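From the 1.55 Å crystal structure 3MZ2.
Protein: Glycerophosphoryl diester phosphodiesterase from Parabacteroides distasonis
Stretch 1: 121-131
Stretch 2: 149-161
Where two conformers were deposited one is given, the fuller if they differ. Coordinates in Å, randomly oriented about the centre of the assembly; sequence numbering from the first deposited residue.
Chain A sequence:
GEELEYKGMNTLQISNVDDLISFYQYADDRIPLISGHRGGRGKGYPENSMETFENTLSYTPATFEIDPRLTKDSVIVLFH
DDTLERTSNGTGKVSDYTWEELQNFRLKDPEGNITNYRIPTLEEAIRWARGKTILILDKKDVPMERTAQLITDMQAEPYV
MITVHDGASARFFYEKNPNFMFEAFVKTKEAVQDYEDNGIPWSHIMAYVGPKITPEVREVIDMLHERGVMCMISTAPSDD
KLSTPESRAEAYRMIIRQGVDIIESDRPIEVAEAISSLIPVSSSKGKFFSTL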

ATOM      1  N   THR A 121     -17.444  -6.947  -9.679  1.00 14.77           N
ATOM      2  CA  THR A 121     -17.429  -5.687  -8.941  1.00 14.05           C
ATOM      3  C   THR A 121     -17.526  -5.948  -7.444  1.00 13.99           C
ATOM      4  O   THR A 121     -18.071  -6.977  -7.007  1.00 13.82           O
ATOM      5  CB  THR A 121     -18.590  -4.753  -9.318  1.00 13.74           C
ATOM      6  OG1 THR A 121     -19.815  -5.376  -8.968  1.00 14.18           O
ATOM      7  CG2 THR A 121     -18.553  -4.337 -10.790  1.00 14.73           C
ATOM      8  N   LEU A 122     -17.032  -5.019  -6.648  1.00 14.43           N
ATOM      9  CA  LEU A 122     -17.254  -5.026  -5.221  1.00 13.85           C
ATOM     10  C   LEU A 122     -18.734  -5.003  -4.886  1.00 14.48           C
ATOM     11  O   LEU A 122     -19.187  -5.729  -3.991  1.00 13.22           O
ATOM     12  CB  LEU A 122     -16.493  -3.875  -4.509  1.00 13.70           C
ATOM     13  CG  LEU A 122     -16.815  -3.743  -3.021  1.00 12.05           C
ATOM     14  CD1 LEU A 122     -16.407  -5.013  -2.225  1.00 10.08           C
ATOM     15  CD2 LEU A 122     -16.198  -2.466  -2.428  1.00 13.13           C
ATOM     16  N   GLU A 123     -19.511  -4.209  -5.623  1.00 14.94           N
ATOM     17  CA  GLU A 123     -20.942  -4.162  -5.406  0.70 15.97           C
ATOM     18  C   GLU A 123     -21.608  -5.529  -5.542  1.00 15.40           C
ATOM     19  O   GLU A 123     -22.438  -5.921  -4.716  1.00 15.73           O
ATOM     20  CB  GLU A 123     -21.578  -3.195  -6.398  0.70 17.05           C
ATOM     21  CG  GLU A 123     -23.068  -2.980  -6.165  0.70 20.36           C
ATOM     22  CD  GLU A 123     -23.371  -2.334  -4.816  0.70 24.69           C
ATOM     23  OE1 GLU A 123     -22.468  -1.708  -4.221  0.70 28.84           O
ATOM     24  OE2 GLU A 123     -24.534  -2.446  -4.353  0.70 31.98           O
ATOM     25  N   GLU A 124     -21.267  -6.262  -6.600  1.00 15.69           N
ATOM     26  CA  GLU A 124     -21.830  -7.615  -6.787  0.50 16.66           C
ATOM     27  C   GLU A 124     -21.485  -8.510  -5.603  1.00 15.49           C
ATOM     28  O   GLU A 124     -22.338  -9.294  -5.145  1.00 15.42           O
ATOM     29  CB  GLU A 124     -21.324  -8.276  -8.072  0.50 17.79           C
ATOM     30  CG  GLU A 124     -21.696  -9.755  -8.222  0.50 19.92           C
ATOM     31  CD  GLU A 124     -21.070 -10.375  -9.452  0.50 24.33           C
ATOM     32  OE1 GLU A 124     -20.115  -9.776  -9.993  0.50 27.01           O
ATOM     33  OE2 GLU A 124     -21.541 -11.448  -9.875  0.50 27.61           O
ATOM     34  N   ALA A 125     -20.248  -8.387  -5.087  1.00 13.54           N
ATOM     35  CA  ALA A 125     -19.826  -9.214  -3.990  1.00 13.34           C
ATOM     36  C   ALA A 125     -20.563  -8.871  -2.698  1.00 13.24           C
ATOM     37  O   ALA A 125     -20.981  -9.766  -1.947  1.00 12.87           O
ATOM     38  CB  ALA A 125     -18.291  -9.086  -3.796  1.00 12.19           C
ATOM     39  N   ILE A 126     -20.743  -7.583  -2.450  1.00 13.75           N
ATOM     40  CA  ILE A 126     -21.439  -7.118  -1.260  1.00 13.94           C
ATOM     41  C   ILE A 126     -22.902  -7.598  -1.298  1.00 14.45           C
ATOM     42  O   ILE A 126     -23.409  -8.125  -0.302  1.00 15.99           O
ATOM     43  CB  ILE A 126     -21.358  -5.566  -1.136  1.00 13.95           C
ATOM     44  CG1 ILE A 126     -19.954  -5.105  -0.767  1.00 14.43           C
ATOM     45  CG2 ILE A 126     -22.339  -4.982  -0.070  1.00 13.87           C
ATOM     46  CD1 ILE A 126     -19.814  -3.628  -0.866  1.00 12.48           C
ATOM     47  N   ARG A 127     -23.576  -7.416  -2.433  1.00 14.65           N
ATOM     48  CA  ARG A 127     -24.975  -7.842  -2.582  0.50 15.78           C
ATOM     49  C   ARG A 127     -25.140  -9.340  -2.338  1.00 15.29           C
ATOM     50  O   ARG A 127     -26.077  -9.784  -1.670  1.00 15.03           O
ATOM     51  CB  ARG A 127     -25.504  -7.487  -3.976  0.50 16.60           C
ATOM     52  CG  ARG A 127     -25.698  -5.984  -4.206  0.50 19.68           C
ATOM     53  CD  ARG A 127     -26.674  -5.710  -5.379  0.50 24.20           C
ATOM     54  NE  ARG A 127     -27.916  -6.448  -5.207  0.50 27.65           N
ATOM     55  CZ  ARG A 127     -28.678  -6.870  -6.207  0.50 30.49           C
ATOM     56  NH1 ARG A 127     -28.334  -6.594  -7.458  0.50 31.32           N
ATOM     57  NH2 ARG A 127     -29.792  -7.553  -5.952  0.50 30.96           N
ATOM     58  N   TRP A 128     -24.200 -10.117  -2.846  1.00 13.53           N
ATOM     59  CA  TRP A 128     -24.180 -11.569  -2.644  1.00 14.17           C
ATOM     60  C   TRP A 128     -23.860 -11.982  -1.221  1.00 14.00           C
ATOM     61  O   TRP A 128     -24.412 -12.924  -0.696  1.00 13.45           O
ATOM     62  CB  TRP A 128     -23.139 -12.173  -3.577  1.00 14.76           C
ATOM     63  CG  TRP A 128     -22.925 -13.644  -3.341  1.00 17.56           C
ATOM     64  CD1 TRP A 128     -23.698 -14.679  -3.828  1.00 19.63           C
ATOM     65  CD2 TRP A 128     -21.929 -14.238  -2.526  1.00 16.50           C
ATOM     66  NE1 TRP A 128     -23.211 -15.884  -3.368  1.00 20.55           N
ATOM     67  CE2 TRP A 128     -22.134 -15.636  -2.556  1.00 17.58           C
ATOM     68  CE3 TRP A 128     -20.865 -13.732  -1.761  1.00 19.90           C
ATOM     69  CZ2 TRP A 128     -21.280 -16.539  -1.868  1.00 19.43           C
ATOM     70  CZ3 TRP A 128     -20.046 -14.635  -1.048  1.00 17.53           C
ATOM     71  CH2 TRP A 128     -20.277 -16.010  -1.108  1.00 17.97           C
ATOM     72  N   ALA A 129     -22.976 -11.251  -0.575  1.00 12.30           N
ATOM     73  CA  ALA A 129     -22.498 -11.653   0.744  1.00 13.54           C
ATOM     74  C   ALA A 129     -23.577 -11.509   1.832  1.00 13.87           C
ATOM     75  O   ALA A 129     -23.532 -12.218   2.837  1.00 14.23           O
ATOM     76  CB  ALA A 129     -21.247 -10.859   1.111  1.00 11.26           C
ATOM     77  N   ARG A 130     -24.497 -10.561   1.666  1.00 13.95           N
ATOM     78  CA  ARG A 130     -25.485 -10.255   2.700  0.50 14.88           C
ATOM     79  C   ARG A 130     -26.271 -11.519   3.060  1.00 14.96           C
ATOM     80  O   ARG A 130     -26.939 -12.093   2.188  1.00 14.97           O
ATOM     81  CB  ARG A 130     -26.444  -9.176   2.203  0.50 15.42           C
ATOM     82  CG  ARG A 130     -27.363  -8.564   3.270  0.50 16.89           C
ATOM     83  CD  ARG A 130     -28.315  -7.556   2.614  0.50 21.17           C
ATOM     84  NE  ARG A 130     -29.435  -7.114   3.441  0.50 24.20           N
ATOM     85  CZ  ARG A 130     -30.430  -6.358   2.974  0.50 26.85           C
ATOM     86  NH1 ARG A 130     -30.427  -5.973   1.700  0.50 27.24           N
ATOM     87  NH2 ARG A 130     -31.418  -5.981   3.779  0.50 28.36           N
ATOM     88  N   GLY A 131     -26.196 -11.946   4.325  1.00 15.37           N
ATOM     89  CA  GLY A 131     -26.908 -13.155   4.775  1.00 15.83           C
ATOM     90  C   GLY A 131     -26.184 -14.467   4.553  1.00 16.31           C
ATOM     91  O   GLY A 131     -26.725 -15.545   4.888  1.00 17.93           O
ATOM     92  N   GLN A 149     -17.736   5.649   2.810  1.00 14.02           N
ATOM     93  CA  GLN A 149     -19.062   6.072   2.350  1.00 14.58           C
ATOM     94  C   GLN A 149     -19.837   4.922   1.700  1.00 14.72           C
ATOM     95  O   GLN A 149     -21.067   4.814   1.882  1.00 14.83           O
ATOM     96  CB  GLN A 149     -18.925   7.235   1.381  1.00 15.29           C
ATOM     97  CG  GLN A 149     -18.479   8.516   2.095  1.00 16.41           C
ATOM     98  CD  GLN A 149     -17.917   9.576   1.155  1.00 23.01           C
ATOM     99  OE1 GLN A 149     -17.587   9.302  -0.003  1.00 22.34           O
ATOM    100  NE2 GLN A 149     -17.791  10.806   1.674  1.00 27.34           N
ATOM    101  N   LEU A 150     -19.169   4.073   0.932  1.00 14.38           N
ATOM    102  CA  LEU A 150     -19.863   2.958   0.275  0.50 14.09           C
ATOM    103  C   LEU A 150     -20.492   2.039   1.314  1.00 13.26           C
ATOM    104  O   LEU A 150     -21.639   1.671   1.199  1.00 13.77           O
ATOM    105  CB  LEU A 150     -18.912   2.131  -0.592  0.50 14.52           C
ATOM    106  CG  LEU A 150     -19.576   0.991  -1.392  0.50 14.29           C
ATOM    107  CD1 LEU A 150     -20.654   1.498  -2.329  0.50 14.12           C
ATOM    108  CD2 LEU A 150     -18.493   0.235  -2.182  0.50 16.22           C
ATOM    109  N   ILE A 151     -19.716   1.651   2.332  1.00 13.45           N
ATOM    110  CA  ILE A 151     -20.245   0.728   3.361  1.00 12.69           C
ATOM    111  C   ILE A 151     -21.409   1.394   4.153  1.00 13.41           C
ATOM    112  O   ILE A 151     -22.471   0.778   4.394  1.00 13.61           O
ATOM    113  CB  ILE A 151     -19.152   0.275   4.334  1.00 13.98           C
ATOM    114  CG1 ILE A 151     -18.106  -0.528   3.563  1.00 13.55           C
ATOM    115  CG2 ILE A 151     -19.728  -0.594   5.449  1.00 12.94           C
ATOM    116  CD1 ILE A 151     -16.788  -0.819   4.391  1.00 15.41           C
ATOM    117  N   THR A 152     -21.230   2.671   4.520  1.00 12.15           N
ATOM    118  CA  THR A 152     -22.215   3.403   5.262  1.00 12.63           C
ATOM    119  C   THR A 152     -23.488   3.591   4.456  1.00 12.94           C
ATOM    120  O   THR A 152     -24.597   3.344   4.945  1.00 14.20           O
ATOM    121  CB  THR A 152     -21.701   4.748   5.769  1.00 13.60           C
ATOM    122  OG1 THR A 152     -20.525   4.506   6.543  1.00 11.91           O
ATOM    123  CG2 THR A 152     -22.760   5.476   6.671  1.00 14.27           C
ATOM    124  N   ASP A 153     -23.331   4.039   3.207  1.00 12.31           N
ATOM    125  CA  ASP A 153     -24.503   4.335   2.343  1.00 13.69           C
ATOM    126  C   ASP A 153     -25.336   3.069   2.087  1.00 14.18           C
ATOM    127  O   ASP A 153     -26.557   3.132   1.953  1.00 14.07           O
ATOM    128  CB  ASP A 153     -24.078   4.870   0.972  1.00 13.85           C
ATOM    129  CG  ASP A 153     -23.469   6.309   1.008  1.00 17.91           C
ATOM    130  OD1 ASP A 153     -23.418   6.987   2.059  1.00 15.91           O
ATOM    131  OD2 ASP A 153     -23.026   6.737  -0.074  1.00 17.60           O
HETATM  132  N   MSE A 154     -24.668   1.920   2.047  1.00 15.22           N
HETATM  133  CA  MSE A 154     -25.269   0.614   1.727  0.50 15.76           C
HETATM  134  C   MSE A 154     -25.796  -0.085   2.981  1.00 16.09           C
HETATM  135  O   MSE A 154     -26.401  -1.171   2.879  1.00 15.86           O
HETATM  136  CB  MSE A 154     -24.240  -0.325   1.066  0.50 16.10           C
HETATM  137  CG  MSE A 154     -23.763   0.127  -0.303  0.50 17.46           C
HETATM  138 SE   MSE A 154     -22.694  -1.200  -1.208  0.38 23.70          SE
HETATM  139  CE  MSE A 154     -24.086  -2.543  -1.537  0.50 20.44           C
ATOM    140  N   GLN A 155     -25.549   0.514   4.151  1.00 14.81           N
ATOM    141  CA  GLN A 155     -25.910  -0.091   5.453  1.00 14.84           C
ATOM    142  C   GLN A 155     -25.314  -1.486   5.531  1.00 13.19           C
ATOM    143  O   GLN A 155     -25.927  -2.379   6.081  1.00 13.67           O
ATOM    144  CB  GLN A 155     -27.428  -0.039   5.712  1.00 16.44           C
ATOM    145  CG  GLN A 155     -27.994   1.383   5.516  1.00 18.49           C
ATOM    146  CD  GLN A 155     -29.520   1.496   5.694  1.00 22.84           C
ATOM    147  OE1 GLN A 155     -30.121   2.469   5.264  1.00 34.10           O
ATOM    148  NE2 GLN A 155     -30.110   0.555   6.354  1.00 27.59           N
ATOM    149  N   ALA A 156     -24.064  -1.623   5.086  1.00 11.95           N
ATOM    150  CA  ALA A 156     -23.370  -2.920   4.964  1.00 12.14           C
ATOM    151  C   ALA A 156     -22.425  -3.188   6.129  1.00 12.59           C
ATOM    152  O   ALA A 156     -21.646  -4.123   6.104  1.00 11.81           O
ATOM    153  CB  ALA A 156     -22.576  -2.999   3.596  1.00 12.40           C
ATOM    154  N   GLU A 157     -22.482  -2.358   7.164  1.00 11.56           N
ATOM    155  CA  GLU A 157     -21.607  -2.581   8.342  1.00 11.69           C
ATOM    156  C   GLU A 157     -21.637  -3.957   8.956  1.00 11.05           C
ATOM    157  O   GLU A 157     -20.587  -4.411   9.460  1.00 12.84           O
ATOM    158  CB  GLU A 157     -21.867  -1.576   9.440  1.00 11.88           C
ATOM    159  CG  GLU A 157     -21.793  -0.078   9.003  1.00 12.98           C
ATOM    160  CD  GLU A 157     -23.147   0.544   8.673  1.00 13.92           C
ATOM    161  OE1 GLU A 157     -24.055  -0.161   8.159  1.00 13.97           O
ATOM    162  OE2 GLU A 157     -23.314   1.770   8.918  1.00 14.99           O
ATOM    163  N   PRO A 158     -22.811  -4.628   8.963  1.00 12.24           N
ATOM    164  CA  PRO A 158     -22.799  -5.979   9.553  1.00 12.41           C
ATOM    165  C   PRO A 158     -22.103  -7.072   8.752  1.00 12.87           C
ATOM    166  O   PRO A 158     -21.986  -8.208   9.237  1.00 13.64           O
ATOM    167  CB  PRO A 158     -24.301  -6.322   9.663  1.00 13.04           C
ATOM    168  CG  PRO A 158     -24.998  -4.984   9.683  1.00 13.94           C
ATOM    169  CD  PRO A 158     -24.182  -4.096   8.804  1.00 12.44           C
ATOM    170  N   TYR A 159     -21.694  -6.789   7.517  1.00 12.91           N
ATOM    171  CA  TYR A 159     -21.127  -7.820   6.660  1.00 13.65           C
ATOM    172  C   TYR A 159     -19.959  -7.366   5.789  1.00 13.57           C
ATOM    173  O   TYR A 159     -19.494  -8.132   4.948  1.00 13.64           O
ATOM    174  CB  TYR A 159     -22.184  -8.548   5.808  1.00 15.81           C
ATOM    175  CG  TYR A 159     -23.052  -7.674   4.949  1.00 13.30           C
ATOM    176  CD1 TYR A 159     -24.176  -7.011   5.489  1.00 14.34           C
ATOM    177  CD2 TYR A 159     -22.874  -7.624   3.544  1.00 14.89           C
ATOM    178  CE1 TYR A 159     -24.976  -6.216   4.692  1.00 15.54           C
ATOM    179  CE2 TYR A 159     -23.694  -6.852   2.753  1.00 14.57           C
ATOM    180  CZ  TYR A 159     -24.717  -6.131   3.316  1.00 15.50           C
ATOM    181  OH  TYR A 159     -25.529  -5.380   2.506  1.00 18.68           O
ATOM    182  N   VAL A 160     -19.491  -6.145   5.968  1.00 13.12           N
ATOM    183  CA  VAL A 160     -18.307  -5.670   5.218  1.00 12.52           C
ATOM    184  C   VAL A 160     -17.383  -4.998   6.228  1.00 12.15           C
ATOM    185  O   VAL A 160     -17.705  -3.925   6.755  1.00 13.01           O
ATOM    186  CB  VAL A 160     -18.694  -4.706   4.080  1.00 12.34           C
ATOM    187  CG1 VAL A 160     -17.427  -4.297   3.239  1.00 12.57           C
ATOM    188  CG2 VAL A 160     -19.793  -5.273   3.185  1.00 13.95           C
HETATM  189  N   MSE A 161     -16.259  -5.647   6.530  1.00 11.16           N
HETATM  190  CA  MSE A 161     -15.272  -5.163   7.506  1.00 11.59           C
HETATM  191  C   MSE A 161     -14.149  -4.462   6.772  1.00 11.58           C
HETATM  192  O   MSE A 161     -13.955  -4.707   5.563  1.00 13.25           O
HETATM  193  CB  MSE A 161     -14.665  -6.316   8.331  1.00 12.10           C
HETATM  194  CG  MSE A 161     -15.670  -6.947   9.222  1.00 13.59           C
HETATM  195 SE   MSE A 161     -15.091  -8.680   9.918  0.75 13.88          SE
HETATM  196  CE  MSE A 161     -13.466  -8.171  10.894  1.00 11.57           C
TER

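No hydrogen bond joins these two segments; the contact is made by packing, and Ile 126 is its hub. Its CA-to-CB bond points toward the second stretch, and in the m, t rotamer Ile 126 CG2 lies 3.3 Å from Met 154 CE, 3.6 Å from Tyr 159 CE2 and 4.2 Å from Ala 156 CB, and Ile 126 CG1 is 4.0 Å from Val 160 CG2. A branched aliphatic side chain suits this buried site because it presents several carbons to the surrounding apolar groups. One turn earlier, Leu 122 and Leu 150 both adopt the t, p rotamer and their branched, apolar ends meet through CD2 methyls 3.6 Å apart.

Met 154, a selenomethionine, has a flexible, unbranched chain. The chi3 of 68° places Met 154 CE beside Ile 126 and 2.9 Å from Glu 123 OE2, a very close approach; Glu 123 and Met 154 were each deposited in two conformers, one of which is given.

Tyr 159, with chi1 at 55° (p), brings its flat ring against the end of the first helix, offering edge and face. Ile 126 O approaches the edge, 3.3 Å from Tyr 159 CE2, whereas Arg 130 covers one face, its CB 3.9 Å from the Tyr 159 ring centroid in a CH-pi contact. The all-t chain of Arg 130 extends past the ring, with Arg 130 CD 3.5 Å from Tyr 159 OH, so its aliphatic part does the packing.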